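PDB 3HSI: phosphatidylserine synthase from Haemophilus influenzae, which belongs to the phospholipase D superfamily, carrying a PLD-type active-site motif and a PLD-like domain within a single chain. Local coordinates for residues L24-I29 / N242-S247; R52-A57 / S186-I191; F148-L153 / T179-A184; R174-T179 / I375-N380. All coordinates share one frame; numbering follows the deposited sequence.

Overall arrangement
From the N terminus, contact 1 opens first: 24-29, between strands 22-23 and 29-31, meets the start of strand 245-252 and closes a loop of more than two hundred residues. Contact 2 nests inside that loop, setting strand 52-56 against helix 181-195. Contact 3 is nested in turn inside contact 2 and joins the hairpin at 148-153 to the first turn of that same helix. Contact 4 crosses all three, because strand 171-179 lies inside their loops while strand 374-378 belongs to the C-terminal half. Contacts 3 and 4 share Thr179. Contacts 2 and 3 hold helix 181-195 to the N-terminal sheet, and contacts 1 and 4 tie this sheet to the other large sheet.

Contact 1: residues L24-I29 / N242-S247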
loop_
_atom_site.group_PDB
_atom_site.type_symbol
_atom_site.label_atom_id
_atom_site.label_comp_id
_atom_site.label_asym_id
_atom_site.label_seq_id
_atom_site.Cartn_x
_atom_site.Cartn_y
_atom_site.Cartn_z
ATOM N N LEU C 24 -21.017 30.048 12.182
ATOM C CA LEU C 24 -20.920 29.434 13.497
ATOM C C LEU C 24 -20.761 30.522 14.549
ATOM O O LEU C 24 -19.801 31.279 14.484
ATOM C CB LEU C 24 -19.653 28.596 13.489
ATOM C CG LEU C 24 -19.505 27.174 13.975
ATOM C CD1 LEU C 24 -18.029 26.881 13.825
ATOM C CD2 LEU C 24 -19.899 27.060 15.413
ATOM N N GLN C 25 -21.663 30.640 15.520
ATOM C CA GLN C 25 -21.410 31.615 16.585
ATOM C C GLN C 25 -20.301 31.141 17.511
ATOM O O GLN C 25 -20.094 29.930 17.675
ATOM C CB GLN C 25 -22.690 31.987 17.310
ATOM C CG GLN C 25 -23.776 32.312 16.312
ATOM C CD GLN C 25 -24.604 33.454 16.744
ATOM O OE1 GLN C 25 -25.157 33.440 17.849
ATOM N NE2 GLN C 25 -24.709 34.481 15.891
ATOM N N ALA C 26 -19.550 32.087 18.065
ATOM C CA ALA C 26 -18.404 31.771 18.927
ATOM C C ALA C 26 -18.844 31.031 20.189
ATOM O O ALA C 26 -18.141 30.139 20.701
ATOM C CB ALA C 26 -17.627 33.061 19.291
ATOM N N GLU C 27 -20.023 31.415 20.672
ATOM C CA GLU C 27 -20.647 30.795 21.813
ATOM C C GLU C 27 -21.031 29.343 21.530
ATOM O O GLU C 27 -21.247 28.574 22.455
ATOM C CB GLU C 27 -21.917 31.556 22.151
ATOM C CG GLU C 27 -23.014 31.209 21.181
ATOM C CD GLU C 27 -24.302 31.942 21.422
ATOM O OE1 GLU C 27 -24.479 32.534 22.518
ATOM O OE2 GLU C 27 -25.152 31.909 20.495
ATOM N N GLN C 28 -21.150 28.963 20.262
ATOM C CA GLN C 28 -21.566 27.601 19.940
ATOM C C GLN C 28 -20.396 26.633 20.000
ATOM O O GLN C 28 -20.609 25.444 19.862
ATOM C CB GLN C 28 -22.212 27.509 18.554
ATOM C CG GLN C 28 -23.540 28.238 18.384
ATOM C CD GLN C 28 -24.031 28.207 16.929
ATOM O OE1 GLN C 28 -23.322 28.622 15.982
ATOM N NE2 GLN C 28 -25.247 27.701 16.744
ATOM N N ILE C 29 -19.174 27.138 20.187
ATOM C CA ILE C 29 -17.979 26.269 20.249
ATOM C C ILE C 29 -17.288 26.374 21.595
ATOM O O ILE C 29 -17.092 27.474 22.102
ATOM C CB ILE C 29 -16.898 26.628 19.165
ATOM C CG1 ILE C 29 -17.548 26.946 17.850
ATOM C CG2 ILE C 29 -15.922 25.462 18.942
ATOM C CD1 ILE C 29 -17.108 28.271 17.275
ATOM N N ASN C 242 -17.974 36.420 6.014
ATOM C CA ASN C 242 -17.281 37.450 6.752
ATOM C C ASN C 242 -17.454 37.200 8.256
ATOM O O ASN C 242 -17.432 38.122 9.066
ATOM C CB ASN C 242 -17.814 38.838 6.347
ATOM C CG ASN C 242 -17.017 39.968 6.993
ATOM O OD1 ASN C 242 -15.836 39.783 7.334
ATOM N ND2 ASN C 242 -17.656 41.139 7.193
ATOM N N VAL C 243 -17.658 35.941 8.616
ATOM C CA VAL C 243 -18.041 35.592 9.981
ATOM C C VAL C 243 -17.422 34.242 10.254
ATOM O O VAL C 243 -17.160 33.471 9.311
ATOM C CB VAL C 243 -19.610 35.579 10.163
ATOM C CG1 VAL C 243 -20.252 34.347 9.517
ATOM C CG2 VAL C 243 -19.983 35.640 11.631
ATOM N N LEU C 244 -17.158 33.974 11.530
ATOM C CA LEU C 244 -16.660 32.680 11.993
ATOM C C LEU C 244 -17.497 31.530 11.393
ATOM O O LEU C 244 -18.736 31.577 11.431
ATOM C CB LEU C 244 -16.754 32.646 13.521
ATOM C CG LEU C 244 -16.409 31.315 14.215
ATOM C CD1 LEU C 244 -14.943 30.878 13.929
ATOM C CD2 LEU C 244 -16.673 31.459 15.690
ATOM N N SER C 245 -16.826 30.501 10.880
ATOM C CA SER C 245 -17.457 29.486 10.012
ATOM C C SER C 245 -16.751 28.118 10.018
ATOM O O SER C 245 -15.583 28.026 10.333
ATOM C CB SER C 245 -17.432 29.990 8.551
ATOM O OG SER C 245 -18.480 30.870 8.380
ATOM N N VAL C 246 -17.470 27.083 9.605
ATOM C CA VAL C 246 -16.969 25.728 9.664
ATOM C C VAL C 246 -17.248 25.003 8.343
ATOM O O VAL C 246 -18.307 25.171 7.749
ATOM C CB VAL C 246 -17.518 24.941 10.925
ATOM C CG1 VAL C 246 -19.045 24.670 10.821
ATOM C CG2 VAL C 246 -16.756 23.636 11.109
ATOM N N SER C 247 -16.248 24.266 7.854
ATOM C CA SER C 247 -16.404 23.448 6.639
ATOM C C SER C 247 -15.972 21.989 6.877
ATOM O O SER C 247 -14.793 21.743 7.134
ATOM C CB SER C 247 -15.588 24.048 5.491
ATOM O OG SER C 247 -15.923 23.460 4.229
#
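Leu244 O takes one hydrogen bond across the contact, from Leu24 N at 2.8 Å. The N-H...O angle is 154°, and the donor stands 28° out of the carbonyl plane. This bond carries on the antiparallel pairing of strand 22-23 with strand 245-252, where Leu22 and Val246 are also joined through their backbones. Past it the chain turns away in the 3-10 turn 26-28, closed over its start by Gln25 N, which donates to Gln28 OE1 at 2.7 Å. The rest of the contact is apolar. Leu244 holds CG anti to its backbone N (chi1 174°), which directs CD2 toward the 3-10 turn. There Leu244 CD2 meets Ile29 CD1 tip to tip at 3.6 Å and comes within 3.7 Å of Ala26 CA. Leu24 crosses Val246 obliquely, with Leu24 CD1 3.5 Å from Val246 CB. Ile178 of strand 171-179 lies against both Leu24 and Ile29, and Ile397 and Leu395 of strand 391-398 back Leu244 and Val246. With a single main-chain bond and no charged pair between the segments, this junction of two sheets depends mainly on buried leucine, isoleucine and valine side chains.

Contact 2: residues R52-A57 / S186-I191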
loop_
_atom_site.group_PDB
_atom_site.type_symbol
_atom_site.label_atom_id
_atom_site.label_comp_id
_atom_site.label_asym_id
_atom_site.label_seq_id
_atom_site.Cartn_x
_atom_site.Cartn_y
_atom_site.Cartn_z
ATOM N N ARG C 52 -30.933 11.075 18.945
ATOM C CA ARG C 52 -29.901 10.244 18.308
ATOM C C ARG C 52 -28.541 10.363 18.974
ATOM O O ARG C 52 -28.235 11.396 19.617
ATOM C CB ARG C 52 -29.746 10.625 16.835
ATOM C CG ARG C 52 -29.123 12.030 16.650
ATOM C CD ARG C 52 -29.375 12.571 15.264
ATOM N NE ARG C 52 -28.957 13.965 15.210
ATOM C CZ ARG C 52 -29.039 14.748 14.138
ATOM N NH1 ARG C 52 -29.530 14.287 12.984
ATOM N NH2 ARG C 52 -28.621 15.998 14.231
ATOM N N ILE C 53 -27.744 9.306 18.785
ATOM C CA ILE C 53 -26.368 9.246 19.208
ATOM C C ILE C 53 -25.592 8.492 18.144
ATOM O O ILE C 53 -25.787 7.281 17.970
ATOM C CB ILE C 53 -26.192 8.543 20.581
ATOM C CG1 ILE C 53 -26.851 9.371 21.712
ATOM C CG2 ILE C 53 -24.692 8.304 20.872
ATOM C CD1 ILE C 53 -26.993 8.633 23.057
ATOM N N TYR C 54 -24.760 9.227 17.418
ATOM C CA TYR C 54 -23.835 8.677 16.432
ATOM C C TYR C 54 -22.411 8.889 16.907
ATOM O O TYR C 54 -22.058 9.981 17.396
ATOM C CB TYR C 54 -24.020 9.338 15.050
ATOM C CG TYR C 54 -25.276 8.885 14.284
ATOM C CD1 TYR C 54 -25.163 8.176 13.068
ATOM C CD2 TYR C 54 -26.553 9.143 14.780
ATOM C CE1 TYR C 54 -26.295 7.754 12.364
ATOM C CE2 TYR C 54 -27.700 8.723 14.087
ATOM C CZ TYR C 54 -27.561 8.032 12.879
ATOM O OH TYR C 54 -28.683 7.634 12.195
ATOM N N VAL C 55 -21.609 7.852 16.742
ATOM C CA VAL C 55 -20.217 7.818 17.137
ATOM C C VAL C 55 -19.468 7.098 16.017
ATOM O O VAL C 55 -19.914 6.031 15.582
ATOM C CB VAL C 55 -20.050 7.013 18.445
ATOM C CG1 VAL C 55 -18.590 6.682 18.707
ATOM C CG2 VAL C 55 -20.635 7.772 19.643
ATOM N N THR C 56 -18.404 7.724 15.502
ATOM C CA THR C 56 -17.403 7.062 14.657
ATOM C C THR C 56 -16.123 7.211 15.459
ATOM O O THR C 56 -15.790 8.304 15.859
ATOM C CB THR C 56 -17.161 7.737 13.236
ATOM O OG1 THR C 56 -16.860 9.140 13.414
ATOM C CG2 THR C 56 -18.342 7.605 12.334
ATOM N N ALA C 57 -15.449 6.106 15.748
ATOM C CA ALA C 57 -14.181 6.131 16.463
ATOM C C ALA C 57 -13.337 5.001 15.888
ATOM O O ALA C 57 -13.867 4.133 15.181
ATOM C CB ALA C 57 -14.401 5.967 17.968
ATOM N N SER C 186 -25.413 17.351 9.076
ATOM C CA SER C 186 -24.495 17.048 7.970
ATOM C C SER C 186 -23.635 15.832 8.273
ATOM O O SER C 186 -23.353 15.027 7.386
ATOM C CB SER C 186 -23.582 18.247 7.707
ATOM O OG SER C 186 -22.631 17.927 6.711
HETATM N N MSE C 187 -23.213 15.710 9.529
HETATM C CA MSE C 187 -22.355 14.616 9.928
HETATM C C MSE C 187 -23.093 13.245 9.967
HETATM O O MSE C 187 -22.611 12.225 9.420
HETATM C CB MSE C 187 -21.642 14.991 11.228
HETATM C CG MSE C 187 -20.681 16.159 10.967
HETATM SE SE MSE C 187 -19.466 16.467 12.434
HETATM C CE MSE C 187 -18.015 15.306 11.777
ATOM N N VAL C 188 -24.287 13.265 10.531
ATOM C CA VAL C 188 -25.159 12.108 10.543
ATOM C C VAL C 188 -25.565 11.685 9.115
ATOM O O VAL C 188 -25.660 10.505 8.835
ATOM C CB VAL C 188 -26.435 12.424 11.366
ATOM C CG1 VAL C 188 -27.525 11.347 11.152
ATOM C CG2 VAL C 188 -26.064 12.642 12.843
ATOM N N ASN C 189 -25.836 12.653 8.240
ATOM C CA ASN C 189 -26.136 12.342 6.848
ATOM C C ASN C 189 -24.975 11.615 6.143
ATOM O O ASN C 189 -25.191 10.640 5.416
ATOM C CB ASN C 189 -26.560 13.582 6.082
ATOM C CG ASN C 189 -27.980 14.000 6.403
ATOM O OD1 ASN C 189 -28.777 13.216 6.905
ATOM N ND2 ASN C 189 -28.313 15.235 6.082
ATOM N N PHE C 190 -23.756 12.068 6.401
ATOM C CA PHE C 190 -22.550 11.443 5.823
ATOM C C PHE C 190 -22.456 9.994 6.271
ATOM O O PHE C 190 -22.184 9.072 5.476
ATOM C CB PHE C 190 -21.274 12.223 6.229
ATOM C CG PHE C 190 -20.006 11.613 5.696
ATOM C CD1 PHE C 190 -19.648 11.771 4.366
ATOM C CD2 PHE C 190 -19.208 10.813 6.505
ATOM C CE1 PHE C 190 -18.483 11.164 3.860
ATOM C CE2 PHE C 190 -18.032 10.197 5.995
ATOM C CZ PHE C 190 -17.680 10.378 4.688
ATOM N N ILE C 191 -22.704 9.799 7.561
ATOM C CA ILE C 191 -22.617 8.490 8.172
ATOM C C ILE C 191 -23.641 7.568 7.541
ATOM O O ILE C 191 -23.283 6.484 7.077
ATOM C CB ILE C 191 -22.788 8.564 9.701
ATOM C CG1 ILE C 191 -21.526 9.220 10.314
ATOM C CG2 ILE C 191 -23.043 7.181 10.293
ATOM C CD1 ILE C 191 -21.725 9.602 11.751
#
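The ring of Tyr54 packs into the angle made by two aliphatic side chains of helix 181-195, Val188 over one face and Ile191 at the edge, in the helix-on-sheet packing of an alpha/beta layered fold. The axes of the segments 52-56 and 186-191 pass 9.7 Å apart at 65°; Arg52, Tyr54 and Thr56, alternate residues on one face of the strand, meet Val188 and Ile191. Val188 crosses the tyrosine at about a right angle. Its CG1, anti to the backbone N (chi1 167°), makes a CH-pi contact 3.9 Å from the Tyr54 ring centroid, displaced toward the phenolic end. Ile191 slides past the ring in the opposite direction, and its CG2 lies in the ring plane, 3.6 Å from Tyr54 CD1. The other branch of Val188 serves Arg52, whose chain is extended from CG to NE. Val188 CG2 sits over one face of the guanidinium, 3.8 Å from Arg52 NH1. Arg52 NE bonds to Asp149 O and NH2 forms a salt bridge with Asp185, which fixes the flat group over the valine. At the phenol end, Tyr54 OH is hydrogen-bonded to Asp84 and Asn192, so the buried hydroxyl is satisfied while its ring packs against methyl groups. Further along the strand, Thr56 and Ile191 approach tip to tip, with Thr56 CG2 4.0 Å from Ile191 CD1.

Contact 3: residues F148-L153 / T179-A184; sequences FDDTVL and THAELA
A type II' turn from Phe148 to Thr151 reverses the chain, and Thr151 then pairs with Thr179 as an antiparallel non-hydrogen-bonded pair, CA to CA 4.4 Å. The motif is a two-residue beta hairpin, in the stretch matching the phospholipase D active-site motif, set against a strand that runs straight into helix 181-195. Phe148 and Thr151 bond to each other through both their backbone N and O atoms, Thr151 N to Phe148 O at 2.8 Å. Just past the strand pair, His180 N donates to Asp150 O at 3.1 Å, almost along the C=O axis (173°) but bent at the hydrogen (140°). The threonine side chains lie side by side, pointing the same way. Asp150, its CG anti to the carbonyl carbon, lays its carboxylate along Ala181, with Asp150 CG 3.6 Å from Ala181 CB. Ala184 CB reaches into the turn, 3.7 Å from Asp150 CA, while Val152 CG2 lies 3.9 Å from Ala184 CA and also touches Leu183. His180 is the N-cap of the helix. His180 NE2 bonds to Ala23 O, consistent with a proton there, and His180 ND1 weakly accepts from Glu182 N, which lies in the plane of the imidazole ring at 3.3 Å.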
loop_
_atom_site.group_PDB
_atom_site.type_symbol
_atom_site.label_atom_id
_atom_site.label_comp_id
_atom_site.label_asym_id
_atom_site.label_seq_id
_atom_site.Cartn_x
_atom_site.Cartn_y
_atom_site.Cartn_z
ATOM N N PHE C 148 -24.669 14.000 19.316
ATOM C CA PHE C 148 -25.747 13.760 20.275
ATOM C C PHE C 148 -26.791 14.776 19.940
ATOM O O PHE C 148 -26.588 15.973 20.164
ATOM C CB PHE C 148 -25.271 13.962 21.721
ATOM C CG PHE C 148 -24.020 13.186 22.061
ATOM C CD1 PHE C 148 -22.764 13.739 21.853
ATOM C CD2 PHE C 148 -24.099 11.906 22.598
ATOM C CE1 PHE C 148 -21.628 13.039 22.170
ATOM C CE2 PHE C 148 -22.954 11.195 22.926
ATOM C CZ PHE C 148 -21.722 11.743 22.703
ATOM N N ASP C 149 -27.913 14.309 19.410
ATOM C CA ASP C 149 -28.947 15.200 18.934
ATOM C C ASP C 149 -28.327 16.213 17.989
ATOM O O ASP C 149 -27.860 15.795 16.921
ATOM C CB ASP C 149 -29.746 15.804 20.102
ATOM C CG ASP C 149 -30.562 14.750 20.831
ATOM O OD1 ASP C 149 -30.506 13.572 20.414
ATOM O OD2 ASP C 149 -31.253 15.088 21.818
ATOM N N ASP C 150 -28.292 17.494 18.384
ATOM C CA ASP C 150 -27.748 18.593 17.579
ATOM C C ASP C 150 -26.354 19.089 18.058
ATOM O O ASP C 150 -25.914 20.191 17.679
ATOM C CB ASP C 150 -28.719 19.778 17.570
ATOM C CG ASP C 150 -29.984 19.523 16.751
ATOM O OD1 ASP C 150 -29.976 18.682 15.813
ATOM O OD2 ASP C 150 -31.007 20.200 17.042
ATOM N N THR C 151 -25.651 18.279 18.858
ATOM C CA THR C 151 -24.326 18.645 19.357
ATOM C C THR C 151 -23.210 17.739 18.795
ATOM O O THR C 151 -23.308 16.502 18.863
ATOM C CB THR C 151 -24.337 18.681 20.913
ATOM O OG1 THR C 151 -25.367 19.586 21.315
ATOM C CG2 THR C 151 -23.037 19.185 21.497
ATOM N N VAL C 152 -22.171 18.352 18.217
ATOM C CA VAL C 152 -20.993 17.613 17.793
ATOM C C VAL C 152 -19.888 17.669 18.862
ATOM O O VAL C 152 -19.500 18.749 19.309
ATOM C CB VAL C 152 -20.458 18.087 16.443
ATOM C CG1 VAL C 152 -19.182 17.348 16.090
ATOM C CG2 VAL C 152 -21.485 17.843 15.340
ATOM N N LEU C 153 -19.393 16.496 19.267
ATOM C CA LEU C 153 -18.187 16.422 20.087
ATOM C C LEU C 153 -17.102 15.811 19.207
ATOM O O LEU C 153 -17.179 14.647 18.842
ATOM C CB LEU C 153 -18.439 15.598 21.352
ATOM C CG LEU C 153 -17.363 15.587 22.447
ATOM C CD1 LEU C 153 -17.027 17.008 22.950
ATOM C CD2 LEU C 153 -17.780 14.708 23.653
ATOM N N THR C 179 -22.235 22.995 19.286
ATOM C CA THR C 179 -23.678 22.953 19.292
ATOM C C THR C 179 -24.210 23.653 18.029
ATOM O O THR C 179 -24.275 24.876 17.967
ATOM C CB THR C 179 -24.205 23.651 20.544
ATOM O OG1 THR C 179 -23.693 22.968 21.711
ATOM C CG2 THR C 179 -25.713 23.587 20.567
ATOM N N HIS C 180 -24.556 22.867 17.012
ATOM C CA HIS C 180 -24.954 23.409 15.717
ATOM C C HIS C 180 -25.753 22.361 14.943
ATOM O O HIS C 180 -25.189 21.399 14.380
ATOM C CB HIS C 180 -23.717 23.818 14.906
ATOM C CG HIS C 180 -24.020 24.734 13.766
ATOM N ND1 HIS C 180 -25.082 24.534 12.911
ATOM C CD2 HIS C 180 -23.410 25.870 13.351
ATOM C CE1 HIS C 180 -25.115 25.507 12.015
ATOM N NE2 HIS C 180 -24.109 26.331 12.260
ATOM N N ALA C 181 -27.063 22.564 14.892
ATOM C CA ALA C 181 -27.976 21.579 14.283
ATOM C C ALA C 181 -27.605 21.188 12.846
ATOM O O ALA C 181 -27.685 20.013 12.467
ATOM C CB ALA C 181 -29.411 22.095 14.343
ATOM N N GLU C 182 -27.208 22.169 12.050
ATOM C CA GLU C 182 -26.951 21.933 10.636
ATOM C C GLU C 182 -25.622 21.164 10.467
ATOM O O GLU C 182 -25.517 20.276 9.607
ATOM C CB GLU C 182 -26.919 23.270 9.874
ATOM C CG GLU C 182 -27.849 23.360 8.673
ATOM C CD GLU C 182 -27.227 24.115 7.442
ATOM O OE1 GLU C 182 -27.545 25.317 7.283
ATOM O OE2 GLU C 182 -26.439 23.508 6.639
ATOM N N LEU C 183 -24.622 21.476 11.297
ATOM C CA LEU C 183 -23.399 20.668 11.304
ATOM C C LEU C 183 -23.717 19.232 11.767
ATOM O O LEU C 183 -23.269 18.250 11.152
ATOM C CB LEU C 183 -22.281 21.278 12.197
ATOM C CG LEU C 183 -20.961 20.447 12.163
ATOM C CD1 LEU C 183 -20.418 20.358 10.760
ATOM C CD2 LEU C 183 -19.840 20.958 13.061
ATOM N N ALA C 184 -24.509 19.109 12.828
ATOM C CA ALA C 184 -24.867 17.791 13.320
ATOM C C ALA C 184 -25.586 17.004 12.222
ATOM O O ALA C 184 -25.210 15.875 11.925
ATOM C CB ALA C 184 -25.713 17.865 14.612
#

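Contact 4: residues R174-T179 / I375-N380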
loop_
_atom_site.group_PDB
_atom_site.type_symbol
_atom_site.label_atom_id
_atom_site.label_comp_id
_atom_site.label_asym_id
_atom_site.label_seq_id
_atom_site.Cartn_x
_atom_site.Cartn_y
_atom_site.Cartn_z
ATOM N N ARG C 174 -7.204 16.486 21.765
ATOM C CA ARG C 174 -7.964 17.728 21.749
ATOM C C ARG C 174 -9.434 17.433 21.621
ATOM O O ARG C 174 -9.799 16.421 21.063
ATOM C CB ARG C 174 -7.544 18.596 20.578
ATOM C CG ARG C 174 -6.230 19.264 20.777
ATOM C CD ARG C 174 -5.834 19.962 19.505
ATOM N NE ARG C 174 -6.607 21.177 19.270
ATOM C CZ ARG C 174 -6.843 21.690 18.064
ATOM N NH1 ARG C 174 -6.393 21.086 16.973
ATOM N NH2 ARG C 174 -7.503 22.830 17.949
ATOM N N TYR C 175 -10.286 18.312 22.157
ATOM C CA TYR C 175 -11.718 18.023 22.211
ATOM C C TYR C 175 -12.484 19.295 21.945
ATOM O O TYR C 175 -12.284 20.298 22.639
ATOM C CB TYR C 175 -12.119 17.459 23.605
ATOM C CG TYR C 175 -11.015 16.636 24.239
ATOM C CD1 TYR C 175 -10.915 15.267 24.012
ATOM C CD2 TYR C 175 -10.033 17.244 25.012
ATOM C CE1 TYR C 175 -9.901 14.518 24.588
ATOM C CE2 TYR C 175 -8.996 16.506 25.578
ATOM C CZ TYR C 175 -8.926 15.155 25.356
ATOM O OH TYR C 175 -7.877 14.456 25.907
ATOM N N GLN C 176 -13.359 19.262 20.943
ATOM C CA GLN C 176 -14.183 20.418 20.646
ATOM C C GLN C 176 -15.653 20.061 20.653
ATOM O O GLN C 176 -16.086 19.106 20.003
ATOM C CB GLN C 176 -13.810 21.051 19.319
ATOM C CG GLN C 176 -12.450 21.656 19.335
ATOM C CD GLN C 176 -11.383 20.623 19.079
ATOM O OE1 GLN C 176 -11.641 19.603 18.436
ATOM N NE2 GLN C 176 -10.180 20.867 19.587
ATOM N N LYS C 177 -16.409 20.850 21.396
ATOM C CA LYS C 177 -17.848 20.709 21.445
ATOM C C LYS C 177 -18.506 21.830 20.623
ATOM O O LYS C 177 -18.266 23.019 20.864
ATOM C CB LYS C 177 -18.341 20.732 22.908
ATOM C CG LYS C 177 -19.649 19.993 23.077
ATOM C CD LYS C 177 -20.602 20.701 23.972
ATOM C CE LYS C 177 -20.069 20.908 25.328
ATOM N NZ LYS C 177 -21.215 21.248 26.213
ATOM N N ILE C 178 -19.279 21.435 19.609
ATOM C CA ILE C 178 -19.992 22.376 18.764
ATOM C C ILE C 178 -21.482 22.065 18.737
ATOM O O ILE C 178 -21.923 21.013 18.256
ATOM C CB ILE C 178 -19.443 22.421 17.307
ATOM C CG1 ILE C 178 -17.963 22.760 17.298
ATOM C CG2 ILE C 178 -20.186 23.468 16.492
ATOM C CD1 ILE C 178 -17.192 22.051 16.172
ATOM N N THR C 179 -22.235 22.995 19.286
ATOM C CA THR C 179 -23.678 22.953 19.292
ATOM C C THR C 179 -24.210 23.653 18.029
ATOM O O THR C 179 -24.275 24.876 17.967
ATOM C CB THR C 179 -24.205 23.651 20.544
ATOM O OG1 THR C 179 -23.693 22.968 21.711
ATOM C CG2 THR C 179 -25.713 23.587 20.567
ATOM N N ILE C 375 -8.191 27.090 11.530
ATOM C CA ILE C 375 -8.000 26.137 12.627
ATOM C C ILE C 375 -8.632 24.833 12.128
ATOM O O ILE C 375 -9.851 24.719 12.014
ATOM C CB ILE C 375 -8.755 26.601 13.951
ATOM C CG1 ILE C 375 -8.270 27.972 14.411
ATOM C CG2 ILE C 375 -8.540 25.632 15.111
ATOM C CD1 ILE C 375 -9.270 29.090 14.182
ATOM N N LEU C 376 -7.792 23.850 11.837
ATOM C CA LEU C 376 -8.250 22.555 11.392
ATOM C C LEU C 376 -8.308 21.565 12.542
ATOM O O LEU C 376 -7.270 21.244 13.169
ATOM C CB LEU C 376 -7.302 22.001 10.329
ATOM C CG LEU C 376 -7.668 20.620 9.788
ATOM C CD1 LEU C 376 -9.052 20.668 9.146
ATOM C CD2 LEU C 376 -6.610 20.096 8.772
ATOM N N LEU C 377 -9.512 21.076 12.795
ATOM C CA LEU C 377 -9.718 20.009 13.747
ATOM C C LEU C 377 -9.769 18.742 12.932
ATOM O O LEU C 377 -10.601 18.604 12.020
ATOM C CB LEU C 377 -11.041 20.184 14.498
ATOM C CG LEU C 377 -11.390 21.605 14.937
ATOM C CD1 LEU C 377 -12.830 21.673 15.523
ATOM C CD2 LEU C 377 -10.375 22.184 15.903
ATOM N N THR C 378 -8.894 17.803 13.244
ATOM C CA THR C 378 -8.810 16.648 12.429
ATOM C C THR C 378 -8.343 15.467 13.231
ATOM O O THR C 378 -7.642 15.627 14.240
ATOM C CB THR C 378 -7.913 16.914 11.204
ATOM O OG1 THR C 378 -8.060 15.851 10.275
ATOM C CG2 THR C 378 -6.417 17.093 11.571
ATOM N N GLY C 379 -8.752 14.279 12.805
ATOM C CA GLY C 379 -8.171 13.072 13.338
ATOM C C GLY C 379 -6.948 12.666 12.536
ATOM O O GLY C 379 -6.332 11.651 12.837
ATOM N N ASN C 380 -6.571 13.476 11.551
ATOM C CA ASN C 380 -5.445 13.146 10.643
ATOM C C ASN C 380 -4.080 13.265 11.374
ATOM O O ASN C 380 -3.729 14.312 11.903
ATOM C CB ASN C 380 -5.542 14.025 9.380
ATOM C CG ASN C 380 -4.551 13.635 8.294
ATOM O OD1 ASN C 380 -3.369 13.398 8.547
ATOM N ND2 ASN C 380 -5.032 13.592 7.072
HETATM O O HOH W 1 -6.106 23.100 14.814
#
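Arg174 starts with CG anti to its carbonyl carbon (chi1 -75°) and bends at chi3 (74°), which carries the guanidinium across to strand 374-378. Gln176, one strand repeat further on, bends at chi2 (83°) and presents its amide to Leu377. Leu377 does not leave its backbone aimed at segment 174-179, but with CG beside the backbone N its end turns nearer to that segment. Leu377 CD2 approaches the guanidinium obliquely, 3.6 Å from Arg174 NH2. Leu377 and Gln176 meet tip to tip, Leu377 CD2 3.7 Å from Gln176 CD. The second methyl, Leu377 CD1, lies 3.8 Å from Gln176 CG and reaches toward Ile178. At the guanidinium edge Arg174 NH1 and Leu376 O stand too far apart to bond directly, and a water fills the step. It accepts from Arg174 NH1 at 3.0 Å and donates to Leu376 O at 2.7 Å. The two strands belong to different sheets, 171-179 to the N-terminal one and 374-378 to the C-terminal one, so the contact spans the seam between the two halves, consistent with the paired-domain build of phospholipase D relatives. The charge of Arg174 is met by a salt bridge from NH2 to Glu411, a residue that also takes a weak hydrogen bond from Gln176 NE2. The carboxylate of Glu411 probably stabilises the buried cation beside the leucine methyls. Where the second strand ends, Thr378 OG1 accepts from Asn380 N at 3.1 Å, an ST turn, and is also hydrogen-bonded to Asn393 O.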